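PDB 5J7O: major capsid protein from Faustovirus, which builds the capsid of this large double-stranded DNA virus, assembling as trimers of a double jelly-roll subunit. Local coordinates for residues B[107-112]-B[293-298]; B[103-108]-B[390-395]; B[181-186]-B[224-229]. All coordinates share one frame; numbering follows the deposited sequence.

Contact 1: B[107-112]-B[293-298]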
loop_
_atom_site.group_PDB
_atom_site.type_symbol
_atom_site.label_atom_id
_atom_site.label_comp_id
_atom_site.label_asym_id
_atom_site.label_seq_id
_atom_site.Cartn_x
_atom_site.Cartn_y
_atom_site.Cartn_z
ATOM N N VAL B 107 -22.003 5.669 -16.286
ATOM C CA VAL B 107 -22.498 4.473 -16.957
ATOM C C VAL B 107 -23.161 3.583 -15.918
ATOM O O VAL B 107 -22.631 3.396 -14.818
ATOM C CB VAL B 107 -21.375 3.710 -17.688
ATOM C CG1 VAL B 107 -21.964 2.596 -18.545
ATOM C CG2 VAL B 107 -20.545 4.663 -18.533
ATOM N N GLN B 108 -24.322 3.033 -16.270
ATOM C CA GLN B 108 -25.112 2.215 -15.358
ATOM C C GLN B 108 -25.476 0.914 -16.056
ATOM O O GLN B 108 -26.173 0.928 -17.075
ATOM C CB GLN B 108 -26.370 2.960 -14.907
ATOM C CG GLN B 108 -26.970 2.451 -13.611
ATOM C CD GLN B 108 -28.119 3.316 -13.132
ATOM O OE1 GLN B 108 -29.101 3.513 -13.845
ATOM N NE2 GLN B 108 -27.996 3.844 -11.920
ATOM N N LEU B 109 -25.008 -0.203 -15.508
ATOM C CA LEU B 109 -25.230 -1.523 -16.081
ATOM C C LEU B 109 -26.109 -2.338 -15.142
ATOM O O LEU B 109 -25.831 -2.417 -13.940
ATOM C CB LEU B 109 -23.899 -2.233 -16.333
ATOM C CG LEU B 109 -22.907 -1.418 -17.167
ATOM C CD1 LEU B 109 -21.560 -2.119 -17.267
ATOM C CD2 LEU B 109 -23.473 -1.139 -18.552
ATOM N N ALA B 110 -27.160 -2.939 -15.693
ATOM C CA ALA B 110 -28.162 -3.610 -14.877
ATOM C C ALA B 110 -27.564 -4.796 -14.130
ATOM O O ALA B 110 -26.633 -5.454 -14.603
ATOM C CB ALA B 110 -29.327 -4.079 -15.750
ATOM N N ALA B 111 -28.104 -5.053 -12.938
ATOM C CA ALA B 111 -27.758 -6.264 -12.208
ATOM C C ALA B 111 -28.049 -7.481 -13.074
ATOM O O ALA B 111 -29.049 -7.524 -13.797
ATOM C CB ALA B 111 -28.541 -6.340 -10.897
ATOM N N THR B 112 -27.163 -8.470 -13.013
ATOM C CA THR B 112 -27.188 -9.532 -14.007
ATOM C C THR B 112 -26.722 -10.840 -13.384
ATOM O O THR B 112 -26.003 -10.855 -12.381
ATOM C CB THR B 112 -26.320 -9.159 -15.216
ATOM O OG1 THR B 112 -26.538 -10.091 -16.281
ATOM C CG2 THR B 112 -24.849 -9.154 -14.836
ATOM N N LEU B 293 -23.807 -2.123 -11.621
ATOM C CA LEU B 293 -22.497 -1.487 -11.662
ATOM C C LEU B 293 -22.649 -0.031 -12.085
ATOM O O LEU B 293 -23.158 0.256 -13.175
ATOM C CB LEU B 293 -21.571 -2.238 -12.617
ATOM C CG LEU B 293 -20.108 -1.793 -12.612
ATOM C CD1 LEU B 293 -19.512 -1.939 -11.221
ATOM C CD2 LEU B 293 -19.300 -2.585 -13.628
ATOM N N ASN B 294 -22.212 0.883 -11.224
ATOM C CA ASN B 294 -22.262 2.314 -11.493
ATOM C C ASN B 294 -20.840 2.840 -11.610
ATOM O O ASN B 294 -20.042 2.700 -10.677
ATOM C CB ASN B 294 -23.022 3.055 -10.394
ATOM C CG ASN B 294 -24.514 2.811 -10.455
ATOM O OD1 ASN B 294 -25.249 3.554 -11.105
ATOM N ND2 ASN B 294 -24.972 1.765 -9.777
ATOM N N MET B 295 -20.528 3.442 -12.753
ATOM C CA MET B 295 -19.204 3.976 -13.018
ATOM C C MET B 295 -19.316 5.432 -13.446
ATOM O O MET B 295 -20.281 5.832 -14.099
ATOM C CB MET B 295 -18.482 3.166 -14.105
ATOM C CG MET B 295 -18.319 1.690 -13.765
ATOM S SD MET B 295 -17.530 0.727 -15.071
ATOM C CE MET B 295 -18.735 0.869 -16.389
ATOM N N PHE B 296 -18.323 6.222 -13.049
ATOM C CA PHE B 296 -18.134 7.589 -13.528
ATOM C C PHE B 296 -16.775 7.604 -14.217
ATOM O O PHE B 296 -15.748 7.861 -13.586
ATOM C CB PHE B 296 -18.211 8.610 -12.388
ATOM C CG PHE B 296 -19.608 9.060 -12.065
ATOM C CD1 PHE B 296 -20.441 8.272 -11.289
ATOM C CD2 PHE B 296 -20.084 10.276 -12.527
ATOM C CE1 PHE B 296 -21.727 8.686 -10.986
ATOM C CE2 PHE B 296 -21.367 10.696 -12.226
ATOM C CZ PHE B 296 -22.190 9.900 -11.455
ATOM N N VAL B 297 -16.772 7.315 -15.515
ATOM C CA VAL B 297 -15.535 7.187 -16.278
ATOM C C VAL B 297 -15.087 8.574 -16.729
ATOM O O VAL B 297 -15.784 9.217 -17.527
ATOM C CB VAL B 297 -15.710 6.249 -17.481
ATOM C CG1 VAL B 297 -14.391 6.083 -18.220
ATOM C CG2 VAL B 297 -16.241 4.899 -17.025
ATOM N N PRO B 298 -13.948 9.066 -16.251
ATOM C CA PRO B 298 -13.473 10.379 -16.696
ATOM C C PRO B 298 -12.969 10.327 -18.128
ATOM O O PRO B 298 -12.413 9.323 -18.582
ATOM C CB PRO B 298 -12.331 10.698 -15.721
ATOM C CG PRO B 298 -12.473 9.701 -14.594
ATOM C CD PRO B 298 -13.078 8.488 -15.216
#

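Contact 2: B[103-108]-B[390-395]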
loop_
_atom_site.group_PDB
_atom_site.type_symbol
_atom_site.label_atom_id
_atom_site.label_comp_id
_atom_site.label_asym_id
_atom_site.label_seq_id
_atom_site.Cartn_x
_atom_site.Cartn_y
_atom_site.Cartn_z
ATOM N N MET B 103 -14.567 16.389 -17.889
ATOM C CA MET B 103 -15.739 15.620 -18.279
ATOM C C MET B 103 -15.667 14.222 -17.686
ATOM O O MET B 103 -14.588 13.626 -17.603
ATOM C CB MET B 103 -15.866 15.532 -19.805
ATOM C CG MET B 103 -16.039 16.877 -20.490
ATOM S SD MET B 103 -16.269 16.730 -22.273
ATOM C CE MET B 103 -16.502 18.449 -22.719
ATOM N N VAL B 104 -16.822 13.706 -17.278
ATOM C CA VAL B 104 -16.928 12.362 -16.723
ATOM C C VAL B 104 -18.282 11.793 -17.127
ATOM O O VAL B 104 -19.287 12.510 -17.157
ATOM C CB VAL B 104 -16.726 12.369 -15.190
ATOM C CG1 VAL B 104 -17.822 13.162 -14.492
ATOM C CG2 VAL B 104 -16.645 10.956 -14.648
ATOM N N VAL B 105 -18.304 10.507 -17.462
ATOM C CA VAL B 105 -19.482 9.856 -18.025
ATOM C C VAL B 105 -19.997 8.830 -17.025
ATOM O O VAL B 105 -19.277 7.896 -16.653
ATOM C CB VAL B 105 -19.174 9.196 -19.376
ATOM C CG1 VAL B 105 -20.386 8.435 -19.879
ATOM C CG2 VAL B 105 -18.740 10.239 -20.391
ATOM N N HIS B 106 -21.245 9.001 -16.598
ATOM C CA HIS B 106 -21.900 8.036 -15.727
ATOM C C HIS B 106 -22.448 6.890 -16.570
ATOM O O HIS B 106 -23.256 7.116 -17.474
ATOM C CB HIS B 106 -23.021 8.707 -14.936
ATOM C CG HIS B 106 -23.835 7.758 -14.111
ATOM N ND1 HIS B 106 -25.184 7.937 -13.885
ATOM C CD2 HIS B 106 -23.490 6.627 -13.452
ATOM C CE1 HIS B 106 -25.635 6.954 -13.127
ATOM N NE2 HIS B 106 -24.628 6.145 -12.850
ATOM N N VAL B 107 -22.003 5.669 -16.286
ATOM C CA VAL B 107 -22.498 4.473 -16.957
ATOM C C VAL B 107 -23.161 3.583 -15.918
ATOM O O VAL B 107 -22.631 3.396 -14.818
ATOM C CB VAL B 107 -21.375 3.710 -17.688
ATOM C CG1 VAL B 107 -21.964 2.596 -18.545
ATOM C CG2 VAL B 107 -20.545 4.663 -18.533
ATOM N N GLN B 108 -24.322 3.033 -16.270
ATOM C CA GLN B 108 -25.112 2.215 -15.358
ATOM C C GLN B 108 -25.476 0.914 -16.056
ATOM O O GLN B 108 -26.173 0.928 -17.075
ATOM C CB GLN B 108 -26.370 2.960 -14.907
ATOM C CG GLN B 108 -26.970 2.451 -13.611
ATOM C CD GLN B 108 -28.119 3.316 -13.132
ATOM O OE1 GLN B 108 -29.101 3.513 -13.845
ATOM N NE2 GLN B 108 -27.996 3.844 -11.920
ATOM N N GLN B 390 -28.597 0.834 -18.398
ATOM C CA GLN B 390 -29.762 1.515 -17.851
ATOM C C GLN B 390 -29.655 3.033 -17.914
ATOM O O GLN B 390 -30.689 3.708 -17.930
ATOM C CB GLN B 390 -29.994 1.066 -16.407
ATOM C CG GLN B 390 -30.244 -0.429 -16.280
ATOM C CD GLN B 390 -30.573 -0.852 -14.865
ATOM O OE1 GLN B 390 -29.780 -0.656 -13.944
ATOM N NE2 GLN B 390 -31.753 -1.436 -14.683
ATOM N N ASN B 391 -28.443 3.581 -17.958
ATOM C CA ASN B 391 -28.278 5.026 -18.019
ATOM C C ASN B 391 -26.856 5.353 -18.446
ATOM O O ASN B 391 -25.907 4.689 -18.022
ATOM C CB ASN B 391 -28.587 5.683 -16.667
ATOM C CG ASN B 391 -28.404 7.187 -16.693
ATOM O OD1 ASN B 391 -29.170 7.906 -17.336
ATOM N ND2 ASN B 391 -27.390 7.673 -15.987
ATOM N N ILE B 392 -26.720 6.371 -19.292
ATOM C CA ILE B 392 -25.411 6.934 -19.604
ATOM C C ILE B 392 -25.565 8.433 -19.839
ATOM O O ILE B 392 -26.379 8.873 -20.658
ATOM C CB ILE B 392 -24.745 6.212 -20.794
ATOM C CG1 ILE B 392 -23.300 6.685 -20.961
ATOM C CG2 ILE B 392 -25.529 6.400 -22.085
ATOM C CD1 ILE B 392 -22.476 5.820 -21.888
ATOM N N GLU B 393 -24.806 9.228 -19.087
ATOM C CA GLU B 393 -24.900 10.679 -19.137
ATOM C C GLU B 393 -23.506 11.276 -19.056
ATOM O O GLU B 393 -22.647 10.770 -18.328
ATOM C CB GLU B 393 -25.769 11.228 -17.995
ATOM C CG GLU B 393 -27.266 11.078 -18.207
ATOM C CD GLU B 393 -28.071 11.547 -17.008
ATOM O OE1 GLU B 393 -27.861 11.007 -15.901
ATOM O OE2 GLU B 393 -28.907 12.460 -17.170
ATOM N N LEU B 394 -23.287 12.355 -19.802
ATOM C CA LEU B 394 -22.014 13.064 -19.803
ATOM C C LEU B 394 -22.097 14.249 -18.850
ATOM O O LEU B 394 -22.973 15.110 -18.998
ATOM C CB LEU B 394 -21.649 13.539 -21.209
ATOM C CG LEU B 394 -20.442 14.479 -21.279
ATOM C CD1 LEU B 394 -19.186 13.795 -20.757
ATOM C CD2 LEU B 394 -20.230 14.993 -22.695
ATOM N N TYR B 395 -21.190 14.292 -17.881
ATOM C CA TYR B 395 -21.091 15.395 -16.935
ATOM C C TYR B 395 -19.997 16.347 -17.401
ATOM O O TYR B 395 -18.864 15.922 -17.647
ATOM C CB TYR B 395 -20.786 14.886 -15.525
ATOM C CG TYR B 395 -21.937 14.176 -14.844
ATOM C CD1 TYR B 395 -22.533 13.061 -15.419
ATOM C CD2 TYR B 395 -22.414 14.611 -13.616
ATOM C CE1 TYR B 395 -23.581 12.409 -14.798
ATOM C CE2 TYR B 395 -23.460 13.965 -12.985
ATOM C CZ TYR B 395 -24.039 12.864 -13.580
ATOM O OH TYR B 395 -25.081 12.217 -12.958
HETATM O O HOH W 1 -26.561 10.118 -13.851
#

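Contact 3: B[181-186]-B[224-229]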
loop_
_atom_site.group_PDB
_atom_site.type_symbol
_atom_site.label_atom_id
_atom_site.label_comp_id
_atom_site.label_asym_id
_atom_site.label_seq_id
_atom_site.Cartn_x
_atom_site.Cartn_y
_atom_site.Cartn_z
ATOM N N PRO B 181 -13.401 -2.413 -15.735
ATOM C CA PRO B 181 -14.428 -2.423 -16.790
ATOM C C PRO B 181 -14.645 -1.060 -17.416
ATOM O O PRO B 181 -14.910 -0.972 -18.621
ATOM C CB PRO B 181 -15.686 -2.917 -16.058
ATOM C CG PRO B 181 -15.209 -3.454 -14.737
ATOM C CD PRO B 181 -13.968 -2.699 -14.408
ATOM N N GLY B 182 -14.531 0.009 -16.629
ATOM C CA GLY B 182 -14.722 1.336 -17.183
ATOM C C GLY B 182 -13.662 1.706 -18.196
ATOM O O GLY B 182 -13.887 2.558 -19.056
ATOM N N LEU B 183 -12.495 1.064 -18.120
ATOM C CA LEU B 183 -11.445 1.359 -19.085
ATOM C C LEU B 183 -11.648 0.591 -20.384
ATOM O O LEU B 183 -11.395 1.129 -21.466
ATOM C CB LEU B 183 -10.075 1.048 -18.487
ATOM C CG LEU B 183 -9.678 1.884 -17.271
ATOM C CD1 LEU B 183 -8.232 1.623 -16.893
ATOM C CD2 LEU B 183 -9.909 3.364 -17.538
ATOM N N ARG B 184 -12.101 -0.663 -20.302
ATOM C CA ARG B 184 -12.328 -1.435 -21.518
ATOM C C ARG B 184 -13.649 -1.081 -22.183
ATOM O O ARG B 184 -13.777 -1.225 -23.404
ATOM C CB ARG B 184 -12.297 -2.935 -21.220
ATOM C CG ARG B 184 -11.945 -3.770 -22.440
ATOM C CD ARG B 184 -11.999 -5.262 -22.169
ATOM N NE ARG B 184 -11.334 -6.004 -23.236
ATOM C CZ ARG B 184 -11.395 -7.322 -23.391
ATOM N NH1 ARG B 184 -12.103 -8.060 -22.548
ATOM N NH2 ARG B 184 -10.752 -7.902 -24.395
ATOM N N LEU B 185 -14.631 -0.620 -21.402
ATOM C CA LEU B 185 -15.963 -0.365 -21.944
ATOM C C LEU B 185 -15.915 0.629 -23.097
ATOM O O LEU B 185 -16.660 0.493 -24.074
ATOM C CB LEU B 185 -16.887 0.147 -20.842
ATOM C CG LEU B 185 -18.336 0.393 -21.263
ATOM C CD1 LEU B 185 -19.029 -0.924 -21.575
ATOM C CD2 LEU B 185 -19.085 1.159 -20.191
ATOM N N PHE B 186 -15.044 1.629 -23.004
ATOM C CA PHE B 186 -14.928 2.652 -24.040
ATOM C C PHE B 186 -13.850 2.213 -25.024
ATOM O O PHE B 186 -12.657 2.424 -24.791
ATOM C CB PHE B 186 -14.610 4.012 -23.428
ATOM C CG PHE B 186 -15.741 4.603 -22.629
ATOM C CD1 PHE B 186 -16.964 3.957 -22.537
ATOM C CD2 PHE B 186 -15.581 5.814 -21.978
ATOM C CE1 PHE B 186 -18.001 4.503 -21.807
ATOM C CE2 PHE B 186 -16.616 6.366 -21.246
ATOM C CZ PHE B 186 -17.827 5.710 -21.161
ATOM N N ARG B 224 -12.801 3.145 -7.959
ATOM C CA ARG B 224 -14.250 3.209 -7.808
ATOM C C ARG B 224 -14.911 3.901 -8.993
ATOM O O ARG B 224 -16.059 3.589 -9.328
ATOM C CB ARG B 224 -14.616 3.920 -6.504
ATOM C CG ARG B 224 -14.133 3.208 -5.250
ATOM C CD ARG B 224 -15.026 3.519 -4.059
ATOM N NE ARG B 224 -14.616 2.790 -2.861
ATOM C CZ ARG B 224 -14.228 3.366 -1.728
ATOM N NH1 ARG B 224 -14.206 4.688 -1.626
ATOM N NH2 ARG B 224 -13.872 2.620 -0.692
ATOM N N LEU B 225 -14.209 4.834 -9.640
ATOM C CA LEU B 225 -14.776 5.513 -10.801
ATOM C C LEU B 225 -14.961 4.556 -11.971
ATOM O O LEU B 225 -15.960 4.639 -12.697
ATOM C CB LEU B 225 -13.886 6.686 -11.213
ATOM C CG LEU B 225 -13.874 7.917 -10.306
ATOM C CD1 LEU B 225 -12.838 8.922 -10.789
ATOM C CD2 LEU B 225 -15.253 8.550 -10.249
ATOM N N ILE B 226 -14.016 3.636 -12.169
ATOM C CA ILE B 226 -14.019 2.758 -13.331
ATOM C C ILE B 226 -14.495 1.349 -12.989
ATOM O O ILE B 226 -14.342 0.435 -13.802
ATOM C CB ILE B 226 -12.633 2.721 -13.992
ATOM C CG1 ILE B 226 -11.577 2.268 -12.982
ATOM C CG2 ILE B 226 -12.280 4.089 -14.557
ATOM C CD1 ILE B 226 -10.160 2.403 -13.483
ATOM N N GLY B 227 -15.060 1.153 -11.800
ATOM C CA GLY B 227 -15.689 -0.113 -11.472
ATOM C C GLY B 227 -14.760 -1.235 -11.074
ATOM O O GLY B 227 -15.147 -2.403 -11.171
ATOM N N GLN B 228 -13.545 -0.926 -10.632
ATOM C CA GLN B 228 -12.632 -1.937 -10.116
ATOM C C GLN B 228 -12.849 -2.090 -8.617
ATOM O O GLN B 228 -12.924 -1.094 -7.891
ATOM C CB GLN B 228 -11.179 -1.561 -10.413
ATOM C CG GLN B 228 -10.144 -2.490 -9.788
ATOM C CD GLN B 228 -10.087 -3.851 -10.458
ATOM O OE1 GLN B 228 -10.658 -4.056 -11.531
ATOM N NE2 GLN B 228 -9.391 -4.791 -9.827
ATOM N N GLU B 229 -12.958 -3.335 -8.160
ATOM C CA GLU B 229 -13.180 -3.590 -6.744
ATOM C C GLU B 229 -11.986 -3.111 -5.925
ATOM O O GLU B 229 -10.848 -3.075 -6.400
ATOM C CB GLU B 229 -13.432 -5.078 -6.500
ATOM C CG GLU B 229 -12.263 -5.980 -6.860
ATOM C CD GLU B 229 -12.630 -7.452 -6.822
ATOM O OE1 GLU B 229 -13.815 -7.765 -6.578
ATOM O OE2 GLU B 229 -11.736 -8.294 -7.040
#

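Contact 1: B[107-112]-B[293-298]
V107 to L109 runs antiparallel to L293 to M295, the strand directions 163° apart, with V107 opposite M295 and L109 opposite L293 as hydrogen-bonded pairs. V107 N gives a bond to M295 O (2.8 Å), M295 N returns one to V107 O (2.9 Å), and L109 N reaches L293 O at 3.0 Å. Between these pairs, Q108 and N294 form the non-hydrogen-bonded pair, both side chains leaving one sheet face together. Q108 NE2 donates to N294 OD1 (2.9 Å) through a lone pair in that carbonyl's plane, although the amides are turned 85° apart. The Q108 CG methylene lies 3.2 Å from the same N294 OD1, a consequence of CG being anti to the backbone N (chi1 -158°). On the other face the M295 chain bends at chi3, and its CE comes to 4.1 Å from V107 CB and 4.2 Å from L109 CD1; L185 of helix 181-185 packs on V107 and M295. N294 OD1 also takes a bond from H106 NE2, and ND2 bonds Q292 OE1. Two donors on OD1 and an acceptor for ND2 would restrict rotation of the N294 amide; its face, with Q108 and H106, is polar, that of V107 and M295 apolar.

Contact 2: B[103-108]-B[390-395]
H106 and N391 extend from neighbouring strands on the same sheet face; the H106 side chain runs roughly perpendicular to that of N391, with the imidazole turned 55° from the amide. H106 CG is anti to the backbone N (chi1 174°). The ring brings its ND1 edge to N391 ND2 at 3.1 Å, while H106 CB rests 3.7 Å from Y395 CE1. On the same face Y395 CB meets V104 CG1 at 3.6 Å. A water lies among the polar ends: it bonds H106 ND1 (2.6 Å) and Y395 OH (2.7 Å), and donates to E393 OE1 (2.6 Å), sitting at the tyrosine ring edge in its plane. One water thus joins three side chains of this face. E393 OE2 makes a salt bridge with K75, which would favour the carboxylate form, and N391 OD1 bonds R77 NH1. Nearer the strand end, Q108 OE1 packs against the CB atoms of N391 and Q390, while NE2 of the same amide is taken by N294. F296 stacks on the H106 ring and meets Y395 edge-to-face, and Y540 of a second subunit reaches Y395.

The opposite face is apolar. V105 splits its two methyls between partners, CG1 to I392 CG1 (3.6 Å) and CG2 to L394 CD1 (3.6 Å), while V107 and I392 lie side by side. I392 and L394 continue onto F91 of strand 88-92. Paired backbone bonds at V104/Y395 and H106/E393 hold this antiparallel register. One face against another sheet and the other toward a neighbouring subunit fits the two central strands of the BIDG sheet in a viral jelly-roll.

Contact 3: B[181-186]-B[224-229]
I226 O receives the backbone N-H of G182 at 2.9 Å, the hydrogen bond that joins the two segments; the donor is tilted 25° from the carbonyl plane. P181 CD crowds the same oxygen, 3.2 Å from I226 O, and lies 3.5 Å from G227 O, laying the pyrrolidine edge against two successive carbonyls. P181 opens helix 181-185, where a proline has no N-H to satisfy, and P181 O takes the bond of L185 N. G182 N, still in the first turn and lacking a preceding helical carbonyl, finds its acceptor in I226 just beyond helix 216-225. The approach is close: G182 CA and I226 CA are 4.2 Å apart, a spacing that depends on glycine having no side chain toward I226.

Beside this bond, L183 and I226 cross obliquely. I226 CG1 lies between the backbone N and the carbonyl carbon (chi1 57°), and beyond it CD1 touches L183 CG (3.9 Å), while I226 CG2 faces L183 CD2 (3.9 Å). G227 then turns the chain with positive phi (79°), readily adopted by glycine. Q228 OE1 bonds the backbone N of Y180, a second tie between the same two regions, and E229 makes a salt bridge with R274 of the third subunit. The contact ties the segment leading into strand 186-193 to the helical connection that follows strand 196-202, consistent with the D-E and F-G connections of a viral jelly-roll.

In the fold
Contacts 1 and 2 have centres about 8 Å apart and share V107 and Q108, because strand 99-109 lies between strands 293-298 and 389-401 in one antiparallel sheet. Contact 3 has its centre about 8 Å from that of contact 1 and about 12 Å from that of contact 2. Along the chain its segments fall inside the loops that both other contacts close. L185 and F186 pack on the apolar sheet face: L185 CD2 lies 3.6 Å from V107 CG1, and F186 CZ is 3.9 Å from V107 CG2. The three contacts thus join distant chain regions into one jelly-roll sheet with helical turns packed beside it, and all three have residues that touch the second subunit.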